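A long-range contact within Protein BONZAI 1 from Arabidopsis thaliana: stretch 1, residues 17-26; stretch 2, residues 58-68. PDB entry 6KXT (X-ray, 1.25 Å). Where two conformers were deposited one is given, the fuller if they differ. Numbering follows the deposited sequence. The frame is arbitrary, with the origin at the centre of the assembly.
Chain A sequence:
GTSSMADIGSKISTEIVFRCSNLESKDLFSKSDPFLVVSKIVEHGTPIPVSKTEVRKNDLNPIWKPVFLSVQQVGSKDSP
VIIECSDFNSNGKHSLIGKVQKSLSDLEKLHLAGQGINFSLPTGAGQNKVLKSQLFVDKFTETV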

# COMPACT_ATOMS: atom_id res chain seq x y z
N VAL A 17 4.48 -1.70 8.53
CA VAL A 17 4.95 -0.29 8.48
C VAL A 17 5.43 -0.07 7.05
O VAL A 17 6.40 -0.73 6.60
CB VAL A 17 6.04 0.03 9.51
CG1 VAL A 17 6.64 1.41 9.24
CG2 VAL A 17 5.51 -0.07 10.94
N PHE A 18 4.78 0.83 6.33
CA PHE A 18 5.12 1.29 4.98
C PHE A 18 5.94 2.57 5.03
O PHE A 18 5.73 3.43 5.87
CB PHE A 18 3.86 1.57 4.18
CG PHE A 18 3.03 0.35 3.84
CD1 PHE A 18 3.50 -0.54 2.87
CD2 PHE A 18 1.79 0.13 4.39
CE1 PHE A 18 2.71 -1.61 2.46
CE2 PHE A 18 1.00 -0.93 3.97
CZ PHE A 18 1.48 -1.81 3.02
N ARG A 19 6.87 2.64 4.08
CA ARG A 19 7.73 3.83 3.90
C ARG A 19 7.78 4.13 2.41
O ARG A 19 7.82 3.17 1.59
CB ARG A 19 9.13 3.53 4.44
CG ARG A 19 10.17 4.55 4.05
CD ARG A 19 11.47 4.21 4.80
NE ARG A 19 12.15 2.99 4.35
CZ ARG A 19 13.00 2.95 3.34
NH1 ARG A 19 13.22 4.02 2.59
NH2 ARG A 19 13.63 1.82 3.06
N CYS A 20 7.85 5.39 2.01
CA CYS A 20 8.13 5.77 0.63
C CYS A 20 9.43 6.56 0.54
O CYS A 20 9.78 7.26 1.54
CB CYS A 20 7.03 6.57 -0.03
SG CYS A 20 5.47 5.65 -0.11
N SER A 21 10.08 6.42 -0.61
CA SER A 21 11.31 7.15 -0.96
C SER A 21 11.05 8.05 -2.17
O SER A 21 10.54 7.53 -3.17
CB SER A 21 12.41 6.17 -1.22
OG SER A 21 13.67 6.80 -1.23
N ASN A 22 11.40 9.33 -2.08
CA ASN A 22 11.60 10.21 -3.26
C ASN A 22 10.26 10.42 -3.98
O ASN A 22 10.22 10.35 -5.21
CB ASN A 22 12.75 9.67 -4.14
CG ASN A 22 13.27 10.63 -5.20
OD1 ASN A 22 13.12 11.85 -5.09
ND2 ASN A 22 13.86 10.09 -6.27
N LEU A 23 9.17 10.72 -3.25
CA LEU A 23 7.93 11.09 -3.93
C LEU A 23 8.18 12.34 -4.79
O LEU A 23 8.94 13.24 -4.37
CB LEU A 23 6.83 11.38 -2.91
CG LEU A 23 6.47 10.21 -2.00
CD1 LEU A 23 5.29 10.61 -1.16
CD2 LEU A 23 6.14 8.96 -2.84
N GLU A 24 7.58 12.38 -5.96
CA GLU A 24 7.88 13.49 -6.90
C GLU A 24 7.50 14.83 -6.30
O GLU A 24 6.46 14.99 -5.61
CB GLU A 24 7.10 13.29 -8.20
CG GLU A 24 7.43 14.36 -9.24
CD GLU A 24 6.85 14.15 -10.62
OE1 GLU A 24 5.60 14.21 -10.77
OE2 GLU A 24 7.66 13.94 -11.54
N SER A 25 8.29 15.83 -6.68
CA SER A 25 8.04 17.24 -6.33
C SER A 25 8.51 18.09 -7.51
O SER A 25 9.58 17.80 -8.07
CB SER A 25 8.74 17.62 -5.06
OG SER A 25 8.39 18.93 -4.67
N LYS A 26 7.67 19.01 -7.91
CA LYS A 26 8.01 19.90 -9.03
C LYS A 26 7.79 21.35 -8.61
O LYS A 26 6.87 21.69 -7.86
CB LYS A 26 7.14 19.59 -10.25
CG LYS A 26 7.31 18.22 -10.90
CD LYS A 26 6.32 18.08 -12.06
CE LYS A 26 4.86 18.27 -11.68
NZ LYS A 26 3.93 17.84 -12.76
N ASN A 58 3.46 17.47 3.85
CA ASN A 58 4.67 18.05 3.24
C ASN A 58 5.84 17.07 3.31
O ASN A 58 7.01 17.45 3.61
CB ASN A 58 4.99 19.39 3.91
CG ASN A 58 3.99 20.42 3.47
OD1 ASN A 58 3.83 20.62 2.27
ND2 ASN A 58 3.33 21.02 4.45
N ASP A 59 5.57 15.78 3.15
CA ASP A 59 6.64 14.77 3.34
C ASP A 59 6.86 13.98 2.05
O ASP A 59 5.94 13.27 1.61
CB ASP A 59 6.28 13.85 4.50
CG ASP A 59 7.37 12.94 4.99
OD1 ASP A 59 8.46 12.99 4.40
OD2 ASP A 59 7.09 12.25 6.02
N LEU A 60 8.06 14.02 1.50
CA LEU A 60 8.38 13.29 0.26
C LEU A 60 9.05 11.95 0.60
O LEU A 60 9.30 11.17 -0.33
CB LEU A 60 9.27 14.14 -0.65
CG LEU A 60 8.70 15.51 -1.02
CD1 LEU A 60 9.73 16.29 -1.84
CD2 LEU A 60 7.40 15.40 -1.82
N ASN A 61 9.30 11.63 1.87
CA ASN A 61 9.91 10.36 2.30
C ASN A 61 9.16 9.82 3.52
O ASN A 61 9.76 9.59 4.57
CB ASN A 61 11.40 10.53 2.53
CG ASN A 61 12.09 11.05 1.30
OD1 ASN A 61 12.49 10.23 0.47
ND2 ASN A 61 12.23 12.37 1.18
N PRO A 62 7.81 9.71 3.44
CA PRO A 62 7.01 9.33 4.58
C PRO A 62 7.28 7.93 5.15
O PRO A 62 7.60 6.99 4.40
CB PRO A 62 5.57 9.36 4.05
CG PRO A 62 5.71 9.06 2.55
CD PRO A 62 6.99 9.82 2.24
N ILE A 63 7.19 7.84 6.47
CA ILE A 63 7.11 6.54 7.21
C ILE A 63 5.84 6.60 8.04
O ILE A 63 5.70 7.52 8.84
CB ILE A 63 8.33 6.27 8.08
CG1 ILE A 63 9.65 6.28 7.30
CG2 ILE A 63 8.12 4.95 8.82
CD1 ILE A 63 10.92 6.38 8.17
N TRP A 64 4.87 5.71 7.82
CA TRP A 64 3.57 5.84 8.50
C TRP A 64 3.52 4.94 9.73
O TRP A 64 4.35 4.00 9.85
CB TRP A 64 2.42 5.51 7.52
CG TRP A 64 2.17 6.55 6.47
CD1 TRP A 64 1.48 7.72 6.61
CD2 TRP A 64 2.61 6.48 5.11
NE1 TRP A 64 1.47 8.36 5.41
CE2 TRP A 64 2.16 7.65 4.46
CE3 TRP A 64 3.40 5.58 4.37
CZ2 TRP A 64 2.34 7.86 3.10
CZ3 TRP A 64 3.61 5.80 3.02
CH2 TRP A 64 3.10 6.94 2.40
N LYS A 65 2.54 5.20 10.56
CA LYS A 65 2.23 4.32 11.72
C LYS A 65 1.80 2.98 11.14
O LYS A 65 1.33 2.86 10.00
CB LYS A 65 1.16 4.95 12.59
CG LYS A 65 1.56 6.26 13.26
CD LYS A 65 0.45 6.89 14.05
CE LYS A 65 0.90 8.18 14.70
NZ LYS A 65 -0.13 8.67 15.65
N PRO A 66 1.93 1.91 11.95
CA PRO A 66 1.54 0.60 11.47
C PRO A 66 0.07 0.52 11.08
O PRO A 66 -0.82 1.16 11.66
CB PRO A 66 1.79 -0.37 12.63
CG PRO A 66 2.56 0.44 13.66
CD PRO A 66 2.56 1.89 13.29
N VAL A 67 -0.17 -0.25 10.01
CA VAL A 67 -1.52 -0.70 9.64
C VAL A 67 -1.66 -2.19 9.95
O VAL A 67 -0.68 -2.92 9.96
CB VAL A 67 -1.86 -0.38 8.19
CG1 VAL A 67 -1.72 1.12 7.89
CG2 VAL A 67 -1.08 -1.18 7.19
N PHE A 68 -2.88 -2.62 10.22
CA PHE A 68 -3.19 -4.03 10.57
C PHE A 68 -4.16 -4.56 9.54
O PHE A 68 -5.20 -3.94 9.29
CB PHE A 68 -3.85 -4.09 11.95
CG PHE A 68 -2.91 -3.62 13.01
CD1 PHE A 68 -2.82 -2.27 13.32
CD2 PHE A 68 -2.03 -4.49 13.61
CE1 PHE A 68 -1.87 -1.79 14.20
CE2 PHE A 68 -1.12 -4.03 14.55
CZ PHE A 68 -1.05 -2.69 14.85
O HOH W 1 2.19 1.59 7.61
O HOH W 2 14.21 7.94 1.45

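Four direct hydrogen bonds join the two stretches, and all four donors are backbone amides. C20 N donates to P62 O at 2.9 Å, and W64 N donates to F18 O at 3.1 Å, nearly straight at 170°. These two bonds flank the pair R19 and I63, whose CA atoms lie 4.3 Å apart in a single beta bridge. The chains run antiparallel here: V17 sits near P66 at one end, and L23 near L60 at the other.

Beyond the strand, L23 N donates to L60 O at 3.0 Å. N22 N donates to N61 OD1 at 2.9 Å, so a side chain supplies the acceptor just past the end of the strand. N61 is also tied within its own stretch, where N61 N donates to D59 OD1 at 3.0 Å.

Two CA-H...O contacts supplement these bonds. R19 CA lies 3.2 Å from P62 O, and N61 CA lies 3.2 Å from C20 O.

Waters bridge the stretches at two points. Water 1 accepts from F18 N at 3.0 Å and donates to K65 O at 2.8 Å. It links backbone groups that do not bond directly. Water 2 donates to N61 OD1 at 3.0 Å and also bonds S21 OG at 3.0 Å.

Apolar packing completes the contact. C20 SG lies near the plane of the W64 ring, 3.6 Å from W64 CZ3, so it meets the edge. C20 CB and P62 CG, like F18 CE2 and V67 CG2, are carbons in van der Waals contact at 3.8 Å, and all four residues are buried from solvent. L60 packs beside the loop after the strand: L60 CD1 lies 3.6 Å from S25 CB, and L60 CD2 lies 4.2 Å from L23 CB. V17 splits its methyls: V17 CG1 lies 3.9 Å from I63 CG2, and V17 CG2 lies 4.0 Å from P66 CG. Together the stretches bury 733 Å², summed over both sides.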